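Local coordinates for protein aldose 1-epimerase (Escherichia coli, PDB 3NRE) that probably interconverts the alpha and beta anomers of aldose sugars, as an aldose 1-epimerase, at residues A55-G60 with Q173-E178; N61-Q66 with D261-P266; G166-R171 with G203-N208; Y233-S238 with F251-M256. All coordinates share one frame; numbering follows the deposited sequence.

Contact 1: residues A55-G60 with Q173-E178; sequences ANRVSG and QWLAGE
Ser-59 and Leu-175 mark the nearest approach of the two backbones, with a CA-CA separation of 7.0 Å, and no hydrogen bond passes directly between the segments. Residues 55-60 are irregular, whereas 173-178 is a loop that becomes a strand at Ala-176. The space between them is bridged mainly by the side chain of Arg-57. Its CG lies anti to the carbonyl carbon (chi1 -59°), and from CG to NE the chain is extended. On the way it crosses Leu-175 at a slant, Arg-57 CD touching Leu-175 CD2 at 3.8 Å. Farther out, one face of the guanidinium is covered by Trp-174 CB, which sits 3.8 Å above its plane and over its centre. The indole and guanidinium planes are 53° apart, and the ring approaches Arg-57 NH2 obliquely through CE3.

In aldose 1-epimerases the sugar site lies among loops on the beta-supersandwich; a PEG, probably from the crystallisation liquor, is bound here by Arg-57 NH1 and Asn-56 ND2, which is consistent with a pocket. Arg-57 NE makes a salt bridge to Asp-79. Asn-56 OD1 takes a bent bond from the backbone N of Arg-57 at 2.9 Å and a weak one from NH1 of the same arginine. A water donates to Asn-56 OD1 at 2.7 Å and accepts from Ala-176 N, forming a water-mediated link between the segments. Beyond Arg-57, Ser-59 CB packs on Leu-175 CD1 at 3.8 Å, while Ser-59 OG turns to Asp-261.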
# COMPACT_ATOMS: atom_id res chain seq x y z
N ALA A 55 4.13 6.68 2.94
CA ALA A 55 4.08 5.28 3.31
C ALA A 55 5.15 4.95 4.34
O ALA A 55 6.23 5.59 4.37
CB ALA A 55 4.29 4.41 2.10
N ASN A 56 4.88 3.94 5.16
CA ASN A 56 5.84 3.32 6.06
C ASN A 56 6.17 4.30 7.21
O ASN A 56 5.30 5.04 7.67
CB ASN A 56 7.08 2.72 5.29
CG ASN A 56 7.64 1.50 5.97
OD1 ASN A 56 8.33 1.63 6.98
ND2 ASN A 56 7.31 0.31 5.48
N ARG A 57 7.40 4.25 7.71
CA ARG A 57 7.80 4.95 8.92
C ARG A 57 8.92 5.95 8.61
O ARG A 57 9.66 5.73 7.65
CB ARG A 57 8.41 3.92 9.87
CG ARG A 57 7.46 2.76 10.26
CD ARG A 57 8.13 1.67 11.01
NE ARG A 57 7.14 0.61 11.37
CZ ARG A 57 6.72 -0.35 10.56
NH1 ARG A 57 7.21 -0.47 9.33
NH2 ARG A 57 5.79 -1.20 11.02
N VAL A 58 9.04 6.99 9.44
CA VAL A 58 10.16 7.94 9.37
C VAL A 58 10.99 7.69 10.64
O VAL A 58 10.51 7.95 11.75
CB VAL A 58 9.71 9.36 9.34
CG1 VAL A 58 10.96 10.30 9.24
CG2 VAL A 58 8.69 9.63 8.17
N SER A 59 12.19 7.11 10.48
CA SER A 59 12.95 6.69 11.67
C SER A 59 13.21 7.85 12.58
O SER A 59 13.63 8.95 12.15
CB SER A 59 14.19 5.89 11.31
OG SER A 59 15.02 6.67 10.52
N GLY A 60 12.91 7.62 13.86
CA GLY A 60 13.03 8.65 14.89
C GLY A 60 11.80 9.54 15.08
O GLY A 60 11.78 10.36 15.98
N GLN A 173 13.01 -2.40 15.43
CA GLN A 173 11.78 -1.57 15.37
C GLN A 173 11.05 -1.62 14.02
O GLN A 173 10.30 -0.72 13.67
CB GLN A 173 12.09 -0.12 15.73
CG GLN A 173 12.68 0.09 17.12
CD GLN A 173 12.80 1.59 17.43
OE1 GLN A 173 13.71 2.27 16.94
NE2 GLN A 173 11.95 2.08 18.27
N TRP A 174 11.29 -2.70 13.28
CA TRP A 174 10.66 -2.91 11.96
C TRP A 174 11.11 -1.93 10.91
O TRP A 174 10.46 -1.78 9.88
CB TRP A 174 9.14 -2.96 12.04
CG TRP A 174 8.66 -3.99 12.89
CD1 TRP A 174 9.08 -5.31 12.92
CD2 TRP A 174 7.70 -3.85 13.90
NE1 TRP A 174 8.43 -5.99 13.91
CE2 TRP A 174 7.56 -5.12 14.53
CE3 TRP A 174 6.94 -2.77 14.36
CZ2 TRP A 174 6.68 -5.34 15.59
CZ3 TRP A 174 6.04 -2.99 15.43
CH2 TRP A 174 5.93 -4.26 16.03
N LEU A 175 12.22 -1.25 11.15
CA LEU A 175 12.67 -0.18 10.31
C LEU A 175 13.56 -0.71 9.17
O LEU A 175 14.29 -1.68 9.32
CB LEU A 175 13.53 0.85 11.10
CG LEU A 175 12.79 1.72 12.13
CD1 LEU A 175 13.73 2.49 13.00
CD2 LEU A 175 11.78 2.63 11.48
N ALA A 176 13.51 -0.03 8.05
CA ALA A 176 14.52 -0.23 7.00
C ALA A 176 15.93 0.11 7.49
O ALA A 176 16.16 1.17 8.11
CB ALA A 176 14.16 0.60 5.80
N GLY A 177 16.86 -0.81 7.23
CA GLY A 177 18.27 -0.67 7.59
C GLY A 177 19.20 -0.37 6.43
O GLY A 177 18.93 0.52 5.64
N GLU A 178 20.33 -1.09 6.38
CA GLU A 178 21.34 -0.88 5.38
C GLU A 178 20.84 -1.30 4.03
O GLU A 178 20.16 -2.33 3.89
CB GLU A 178 22.66 -1.62 5.70
CG GLU A 178 23.87 -1.07 4.93
CD GLU A 178 25.24 -1.66 5.37
OE1 GLU A 178 25.54 -2.85 5.06
OE2 GLU A 178 26.03 -0.92 6.00
O HOH W 1 10.96 1.39 7.57

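Contact 2: residues N61-Q66 with D261-P266; sequences NRFVWQ and DDHHRP
His-263 and His-264, on a single 3-10 turn, meet Phe-63 and Arg-62 of strand 62-65, which pairs with strand 68-71 in a two-stranded beta hairpin. The turn begins at Asp-261, whose O accepts the backbone N of His-264 at 3.0 Å. Asp-262 follows, its OD2 receiving the backbone N atoms of Ala-259 and Asp-270.

His-263 makes the main packing contact. Its imidazole stands edge-on to the phenyl face in a T-shaped pair, the planes 61° apart and the centroids of the Phe-63 and His-263 rings 4.5 Å from each other. His-263 CD2 lies 3.5 Å above the Phe-63 plane, over the ring centre, and is nearly equidistant from all six ring carbons. Phe-63 CG, set between the backbone N and the carbonyl carbon (chi1 67°), comes to 3.7 Å from His-263 CD2. His-263 NE2 is hydrogen-bonded to Tyr-113 OH, and Phe-63 also meets the ring of Tyr-70. An alanine at Phe-63 would probably leave the CD2 edge of His-263 and the ring of Tyr-70 each without this aromatic partner. The backbone O of His-263 receives a water that in turn accepts from Val-64 N at 2.9 Å.

His-264 has two conformers; in the one described, NE2 donates to Arg-62 O at 3.2 Å, so the bond is doubtful. Equally doubtful is the oblique approach of the Arg-62 guanidinium, nearly parallel to this imidazole; its NH2 forms a salt bridge with Glu-69. At Arg-265, NH1 closes a salt bridge with Asp-262 OD1 at 2.6 Å, reaching it from above the carboxylate, 38° out of its plane.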
# COMPACT_ATOMS: atom_id res chain seq x y z
N ASN A 61 10.80 9.35 14.24
CA ASN A 61 9.56 10.16 14.26
C ASN A 61 9.88 11.65 14.16
O ASN A 61 9.26 12.48 14.80
CB ASN A 61 8.75 9.89 15.53
CG ASN A 61 7.98 8.61 15.50
OD1 ASN A 61 7.49 8.18 14.45
ND2 ASN A 61 7.80 8.01 16.69
N ARG A 62 10.87 11.96 13.33
CA ARG A 62 11.22 13.35 13.06
C ARG A 62 11.93 13.50 11.72
O ARG A 62 12.45 12.53 11.15
CB ARG A 62 12.04 13.96 14.20
CG ARG A 62 13.19 13.14 14.75
CD ARG A 62 14.34 13.01 13.83
NE ARG A 62 14.83 14.31 13.30
CZ ARG A 62 15.64 14.41 12.26
NH1 ARG A 62 16.17 13.32 11.69
NH2 ARG A 62 15.94 15.61 11.79
N PHE A 63 11.94 14.73 11.21
CA PHE A 63 12.61 15.03 9.97
C PHE A 63 12.76 16.54 9.85
O PHE A 63 12.09 17.29 10.52
CB PHE A 63 11.86 14.41 8.75
CG PHE A 63 10.50 15.00 8.48
CD1 PHE A 63 9.37 14.50 9.07
CD2 PHE A 63 10.37 16.07 7.57
CE1 PHE A 63 8.13 15.04 8.81
CE2 PHE A 63 9.12 16.61 7.31
CZ PHE A 63 8.00 16.10 7.94
N VAL A 64 13.71 16.94 9.02
CA VAL A 64 13.93 18.35 8.71
C VAL A 64 13.44 18.58 7.29
O VAL A 64 13.76 17.81 6.39
CB VAL A 64 15.39 18.73 8.75
CG1 VAL A 64 15.53 20.23 8.34
CG2 VAL A 64 15.98 18.54 10.13
N TRP A 65 12.66 19.62 7.10
CA TRP A 65 12.25 20.04 5.76
C TRP A 65 12.36 21.55 5.63
O TRP A 65 11.80 22.30 6.43
CB TRP A 65 10.83 19.56 5.46
CG TRP A 65 10.41 19.89 4.06
CD1 TRP A 65 9.61 20.91 3.67
CD2 TRP A 65 10.86 19.23 2.87
NE1 TRP A 65 9.51 20.92 2.29
CE2 TRP A 65 10.27 19.91 1.77
CE3 TRP A 65 11.71 18.14 2.62
CZ2 TRP A 65 10.48 19.52 0.45
CZ3 TRP A 65 11.92 17.76 1.28
CH2 TRP A 65 11.31 18.44 0.23
N GLN A 66 13.12 21.97 4.62
CA GLN A 66 13.37 23.40 4.35
C GLN A 66 13.77 24.15 5.62
O GLN A 66 13.21 25.20 5.98
CB GLN A 66 12.19 24.05 3.59
CG GLN A 66 12.20 23.73 2.07
CD GLN A 66 10.86 23.99 1.35
OE1 GLN A 66 10.12 24.91 1.69
NE2 GLN A 66 10.55 23.15 0.35
N ASP A 261 12.14 6.11 4.45
CA ASP A 261 13.07 7.07 5.05
C ASP A 261 13.55 8.10 4.03
O ASP A 261 14.57 8.73 4.22
CB ASP A 261 14.29 6.38 5.73
CG ASP A 261 14.15 6.28 7.25
OD1 ASP A 261 13.07 6.61 7.76
OD2 ASP A 261 15.18 5.92 7.92
N ASP A 262 12.78 8.31 2.94
CA ASP A 262 13.14 9.36 2.00
C ASP A 262 13.07 10.72 2.69
O ASP A 262 13.72 11.67 2.26
CB ASP A 262 12.23 9.36 0.77
CG ASP A 262 12.83 8.63 -0.43
OD1 ASP A 262 14.03 8.27 -0.44
OD2 ASP A 262 12.07 8.49 -1.42
N HIS A 263 12.32 10.84 3.78
CA HIS A 263 12.29 12.11 4.51
C HIS A 263 13.70 12.55 4.99
O HIS A 263 13.92 13.72 5.28
CB HIS A 263 11.40 12.01 5.75
CG HIS A 263 9.95 12.13 5.47
ND1 HIS A 263 9.19 11.09 4.99
CD2 HIS A 263 9.09 13.17 5.65
CE1 HIS A 263 7.93 11.48 4.88
NE2 HIS A 263 7.84 12.73 5.29
N HIS A 264 14.61 11.58 5.08
CA HIS A 264 16.00 11.82 5.50
C HIS A 264 17.01 12.01 4.38
O HIS A 264 18.18 12.31 4.63
CB HIS A 264 16.49 10.67 6.38
CG HIS A 264 15.70 10.51 7.64
ND1 HIS A 264 15.43 9.28 8.20
CD2 HIS A 264 15.10 11.43 8.43
CE1 HIS A 264 14.71 9.45 9.29
NE2 HIS A 264 14.49 10.74 9.45
N ARG A 265 16.58 11.84 3.13
CA ARG A 265 17.50 11.91 1.98
C ARG A 265 17.48 13.33 1.38
O ARG A 265 16.55 14.09 1.66
CB ARG A 265 17.08 10.90 0.91
CG ARG A 265 17.26 9.52 1.31
CD ARG A 265 17.21 8.50 0.19
NE ARG A 265 17.46 7.21 0.84
CZ ARG A 265 16.51 6.44 1.38
NH1 ARG A 265 15.25 6.78 1.31
NH2 ARG A 265 16.85 5.31 2.00
N PRO A 266 18.49 13.68 0.56
CA PRO A 266 18.43 15.04 0.01
C PRO A 266 17.18 15.34 -0.82
O PRO A 266 16.70 14.49 -1.61
CB PRO A 266 19.69 15.14 -0.86
CG PRO A 266 20.63 14.09 -0.31
CD PRO A 266 19.75 12.98 0.23
O HOH W 2 15.26 14.69 7.91

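Contact 3: residues G166-R171 with G203-N208; sequences GYWLER and GFAGWN
Trp-168 turns the benzene edge of its indole to the backbone of Gly-203. Gly-203 C lies in the indole plane, 3.6 Å from Trp-168 CE3, and farther along the rim Ala-205 CB meets Trp-168 CH2 obliquely at 3.8 Å. A CB at Gly-203 would be tight against CE3, so glycine suits this packing.

Tyr-167 and Phe-204 meet on the other face of the sheet as an antiparallel non-hydrogen-bonded pair. Contact is made by the base of the tyrosine: its CB lies 3.6 Å from Phe-204 CD2. Tyr-167 CG lies between the backbone N and the carbonyl carbon (chi1 82°); the phenol ring leads away from that strand. Backbone bonds flank the pair, Ala-205 N to Gly-166 O at 3.0 Å and Trp-168 N to Gly-203 O, also at 3.0 Å. Past them a water links the strands, donating to Trp-168 O and accepting from Gly-203 N.

No helix takes part in this antiparallel sheet. Strand 166-170 lies between 176-180 and 200-205, with Phe-179 edge-to-face against Trp-168, and strand 200-205 pairs next with 232-237, where Tyr-233 stacks on Phe-204.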
# COMPACT_ATOMS: atom_id res chain seq x y z
N GLY A 166 18.10 -3.88 -5.62
CA GLY A 166 18.64 -3.91 -4.29
C GLY A 166 17.54 -3.87 -3.27
O GLY A 166 16.39 -3.75 -3.64
N TYR A 167 17.92 -3.98 -2.01
CA TYR A 167 16.93 -3.97 -0.93
C TYR A 167 17.52 -3.41 0.34
O TYR A 167 18.72 -3.27 0.47
CB TYR A 167 16.38 -5.38 -0.69
CG TYR A 167 17.21 -6.29 0.18
CD1 TYR A 167 18.53 -6.57 -0.13
CD2 TYR A 167 16.67 -6.90 1.29
CE1 TYR A 167 19.30 -7.43 0.65
CE2 TYR A 167 17.43 -7.74 2.09
CZ TYR A 167 18.72 -8.01 1.76
OH TYR A 167 19.46 -8.85 2.56
N TRP A 168 16.63 -3.04 1.26
CA TRP A 168 17.07 -2.65 2.61
C TRP A 168 16.90 -3.82 3.55
O TRP A 168 15.80 -4.40 3.66
CB TRP A 168 16.24 -1.47 3.12
CG TRP A 168 16.51 -0.19 2.37
CD1 TRP A 168 17.50 0.71 2.65
CD2 TRP A 168 15.82 0.33 1.23
NE1 TRP A 168 17.44 1.76 1.79
CE2 TRP A 168 16.44 1.54 0.89
CE3 TRP A 168 14.76 -0.13 0.45
CZ2 TRP A 168 16.03 2.32 -0.18
CZ3 TRP A 168 14.34 0.64 -0.61
CH2 TRP A 168 14.97 1.85 -0.92
N LEU A 169 17.94 -4.12 4.28
CA LEU A 169 17.87 -5.12 5.30
C LEU A 169 16.88 -4.57 6.33
O LEU A 169 16.75 -3.34 6.50
CB LEU A 169 19.25 -5.33 5.95
CG LEU A 169 20.23 -6.25 5.21
CD1 LEU A 169 20.50 -5.76 3.81
CD2 LEU A 169 21.52 -6.30 6.02
N GLU A 170 16.21 -5.45 7.03
CA GLU A 170 15.37 -5.02 8.14
C GLU A 170 16.29 -4.88 9.38
O GLU A 170 17.16 -5.72 9.62
CB GLU A 170 14.26 -6.03 8.42
CG GLU A 170 13.25 -5.57 9.47
CD GLU A 170 12.21 -6.64 9.81
OE1 GLU A 170 12.40 -7.81 9.42
OE2 GLU A 170 11.26 -6.31 10.53
N ARG A 171 16.08 -3.82 10.15
CA ARG A 171 16.76 -3.66 11.40
C ARG A 171 15.75 -3.65 12.56
O ARG A 171 14.59 -4.08 12.40
CB ARG A 171 17.72 -2.44 11.36
CG ARG A 171 17.03 -1.09 11.15
CD ARG A 171 18.02 0.08 11.21
NE ARG A 171 17.41 1.35 10.84
CZ ARG A 171 17.44 2.46 11.58
NH1 ARG A 171 18.04 2.47 12.74
NH2 ARG A 171 16.83 3.55 11.13
N GLY A 203 11.87 -3.60 2.25
CA GLY A 203 11.65 -2.74 1.11
C GLY A 203 12.69 -3.04 0.01
O GLY A 203 13.83 -3.49 0.30
N PHE A 204 12.27 -2.83 -1.24
CA PHE A 204 13.05 -3.13 -2.43
C PHE A 204 13.10 -1.88 -3.30
O PHE A 204 12.11 -1.15 -3.41
CB PHE A 204 12.43 -4.32 -3.21
CG PHE A 204 12.48 -5.60 -2.44
CD1 PHE A 204 11.53 -5.86 -1.47
CD2 PHE A 204 13.50 -6.49 -2.63
CE1 PHE A 204 11.61 -6.99 -0.70
CE2 PHE A 204 13.60 -7.64 -1.88
CZ PHE A 204 12.62 -7.91 -0.90
N ALA A 205 14.26 -1.64 -3.89
CA ALA A 205 14.47 -0.47 -4.76
C ALA A 205 14.72 -0.93 -6.17
O ALA A 205 14.95 -2.12 -6.45
CB ALA A 205 15.70 0.34 -4.29
N GLY A 206 14.69 0.02 -7.09
CA GLY A 206 14.95 -0.29 -8.49
C GLY A 206 13.79 -0.90 -9.25
O GLY A 206 13.97 -1.46 -10.32
N TRP A 207 12.59 -0.70 -8.75
CA TRP A 207 11.41 -1.29 -9.33
C TRP A 207 10.93 -0.42 -10.47
O TRP A 207 11.19 0.79 -10.49
CB TRP A 207 10.32 -1.37 -8.27
CG TRP A 207 9.11 -2.12 -8.65
CD1 TRP A 207 9.06 -3.27 -9.36
CD2 TRP A 207 7.78 -1.87 -8.18
NE1 TRP A 207 7.76 -3.71 -9.43
CE2 TRP A 207 6.95 -2.85 -8.73
CE3 TRP A 207 7.20 -0.85 -7.41
CZ2 TRP A 207 5.58 -2.89 -8.50
CZ3 TRP A 207 5.87 -0.88 -7.17
CH2 TRP A 207 5.06 -1.87 -7.75
N ASN A 208 10.23 -1.07 -11.41
CA ASN A 208 9.62 -0.40 -12.57
C ASN A 208 8.10 -0.22 -12.44
O ASN A 208 7.43 0.07 -13.41
CB ASN A 208 9.95 -1.16 -13.86
CG ASN A 208 9.36 -2.58 -13.91
OD1 ASN A 208 8.83 -3.11 -12.91
ND2 ASN A 208 9.47 -3.20 -15.07
O HOH W 3 13.57 -2.88 4.45

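Contact 4: residues Y233-S238 with F251-M256; sequences YFIFVS and FCLEPM
Glu-254 lays its carboxylate against the CB atoms of two phenylalanines on the facing strand, OE1 3.6 Å from Phe-234 CB and OE2 3.7 Å from Phe-236 CB. Its chain, extended beyond CG, carries the carboxylate across to them. Selenomethionine Met-256 approaches the Phe-234 ring obliquely, SE 3.4 Å from CD1, in a Met-aromatic contact. Cys-252 SG lies at the edge of the Phe-236 ring, 4.0 Å from CD2. An alanine at Glu-254 would remove the carboxylate from this face and probably open a gap beside CB of Phe-234 and of Phe-236.

Phe-234, Phe-236, Cys-252 and Glu-254 share one face of an antiparallel strand pair within the beta-supersandwich of the galactose mutarotase fold. Phe-234 with Glu-254 and Phe-236 with Cys-252 are hydrogen-bonded pairs, each closed by two backbone bonds; the shortest is Glu-254 N to Phe-234 O at 2.8 Å. On the opposite face Ile-235 CD1 packs on Leu-253 CG at 3.7 Å, with Tyr-233 CB near Leu-253 CD2.

Farther out, strand 200-205 flanks 233-237 and strand 142-153 flanks 251-256, bringing His-149 against both Glu-254 and Cys-252. A bound PEG lies about 4 Å from the side chain of Phe-234 at its nearest atoms.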
# COMPACT_ATOMS: atom_id res chain seq x y z
N TYR A 233 8.90 -1.15 -3.59
CA TYR A 233 7.83 -2.01 -3.07
C TYR A 233 8.32 -2.63 -1.76
O TYR A 233 9.52 -2.88 -1.59
CB TYR A 233 7.40 -3.08 -4.09
CG TYR A 233 8.41 -4.15 -4.50
CD1 TYR A 233 8.52 -5.35 -3.80
CD2 TYR A 233 9.21 -4.03 -5.65
CE1 TYR A 233 9.44 -6.35 -4.20
CE2 TYR A 233 10.08 -5.03 -6.04
CZ TYR A 233 10.21 -6.17 -5.32
OH TYR A 233 11.07 -7.17 -5.70
N PHE A 234 7.39 -2.89 -0.83
CA PHE A 234 7.66 -3.71 0.35
C PHE A 234 7.00 -5.08 0.19
O PHE A 234 5.96 -5.22 -0.42
CB PHE A 234 7.15 -3.02 1.66
CG PHE A 234 8.21 -2.25 2.44
CD1 PHE A 234 8.66 -1.01 1.98
CD2 PHE A 234 8.76 -2.75 3.61
CE1 PHE A 234 9.64 -0.30 2.67
CE2 PHE A 234 9.72 -2.03 4.28
CZ PHE A 234 10.14 -0.82 3.84
N ILE A 235 7.63 -6.09 0.74
CA ILE A 235 7.05 -7.41 0.84
C ILE A 235 6.88 -7.67 2.33
O ILE A 235 7.82 -7.46 3.13
CB ILE A 235 7.97 -8.51 0.30
CG1 ILE A 235 8.22 -8.34 -1.19
CG2 ILE A 235 7.39 -9.92 0.58
CD1 ILE A 235 6.95 -8.39 -2.10
N PHE A 236 5.70 -8.16 2.68
CA PHE A 236 5.40 -8.65 4.01
C PHE A 236 4.93 -10.10 3.97
O PHE A 236 4.00 -10.43 3.23
CB PHE A 236 4.31 -7.75 4.67
CG PHE A 236 4.02 -8.16 6.06
CD1 PHE A 236 5.03 -8.16 6.99
CD2 PHE A 236 2.78 -8.59 6.43
CE1 PHE A 236 4.80 -8.58 8.27
CE2 PHE A 236 2.53 -9.03 7.74
CZ PHE A 236 3.53 -9.00 8.65
N VAL A 237 5.58 -10.95 4.76
CA VAL A 237 5.15 -12.31 5.11
C VAL A 237 5.24 -12.34 6.63
O VAL A 237 6.27 -11.98 7.22
CB VAL A 237 6.05 -13.41 4.54
CG1 VAL A 237 5.48 -14.80 4.93
CG2 VAL A 237 6.16 -13.26 3.04
N SER A 238 4.18 -12.78 7.27
CA SER A 238 4.15 -12.85 8.74
C SER A 238 4.78 -14.15 9.29
O SER A 238 5.48 -14.86 8.57
CB SER A 238 2.71 -12.59 9.19
OG SER A 238 2.62 -12.23 10.56
N PHE A 251 0.12 -12.71 2.06
CA PHE A 251 1.34 -11.88 2.02
C PHE A 251 0.96 -10.55 1.44
O PHE A 251 -0.09 -10.40 0.88
CB PHE A 251 2.45 -12.50 1.15
CG PHE A 251 2.20 -12.38 -0.32
CD1 PHE A 251 1.33 -13.28 -0.96
CD2 PHE A 251 2.82 -11.38 -1.09
CE1 PHE A 251 1.08 -13.18 -2.33
CE2 PHE A 251 2.58 -11.27 -2.45
CZ PHE A 251 1.70 -12.18 -3.08
N CYS A 252 1.83 -9.55 1.60
CA CYS A 252 1.60 -8.22 1.03
C CYS A 252 2.70 -7.86 0.07
O CYS A 252 3.87 -8.18 0.28
CB CYS A 252 1.57 -7.15 2.09
SG CYS A 252 0.39 -7.51 3.38
N LEU A 253 2.31 -7.21 -1.02
CA LEU A 253 3.28 -6.59 -1.95
C LEU A 253 2.77 -5.17 -2.04
O LEU A 253 1.69 -4.94 -2.60
CB LEU A 253 3.33 -7.27 -3.32
CG LEU A 253 4.43 -6.76 -4.25
CD1 LEU A 253 4.74 -7.82 -5.34
CD2 LEU A 253 4.12 -5.37 -4.88
N GLU A 254 3.52 -4.23 -1.48
CA GLU A 254 3.04 -2.85 -1.20
C GLU A 254 3.72 -1.82 -2.10
O GLU A 254 4.87 -1.48 -1.86
CB GLU A 254 3.33 -2.44 0.23
CG GLU A 254 2.93 -3.50 1.28
CD GLU A 254 3.64 -3.29 2.64
OE1 GLU A 254 3.95 -2.13 3.08
OE2 GLU A 254 3.87 -4.38 3.22
N PRO A 255 3.02 -1.31 -3.12
CA PRO A 255 3.65 -0.28 -3.95
C PRO A 255 3.71 1.09 -3.27
O PRO A 255 2.76 1.53 -2.57
CB PRO A 255 2.76 -0.22 -5.17
CG PRO A 255 1.39 -0.57 -4.58
CD PRO A 255 1.67 -1.62 -3.59
N MSE A 256 4.85 1.75 -3.44
CA MSE A 256 5.05 3.04 -2.83
C MSE A 256 5.68 3.96 -3.82
O MSE A 256 6.57 3.54 -4.58
CB MSE A 256 6.00 2.95 -1.61
CG MSE A 256 5.50 2.08 -0.50
SE MSE A 256 7.06 1.71 0.64
CE MSE A 256 7.71 3.38 1.01

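Contacts 3 and 4 belong to one sheet, joined where Phe-204 N meets Tyr-233 O at 2.8 Å. Contact 1 reaches the same sheet through strand 176-180, with Gly-177 N 2.6 Å from Leu-169 O of contact 3. Contact 2 lies farther out: its centre is about 12 Å from that of contact 1 but about 23 Å from that of contact 4. Ser-59 OG and Asp-261 OD2, 2.7 Å apart in a probable hydrogen bond, tie contacts 1 and 2 together. Bound PEG lies about 3 Å from the side chain of Arg-57 and about 4 Å from that of Phe-234, nearest atoms, so contacts 1 and 4 may border the sugar pocket; there Asn-56 ND2 lies 3.5 Å from Phe-234 CZ.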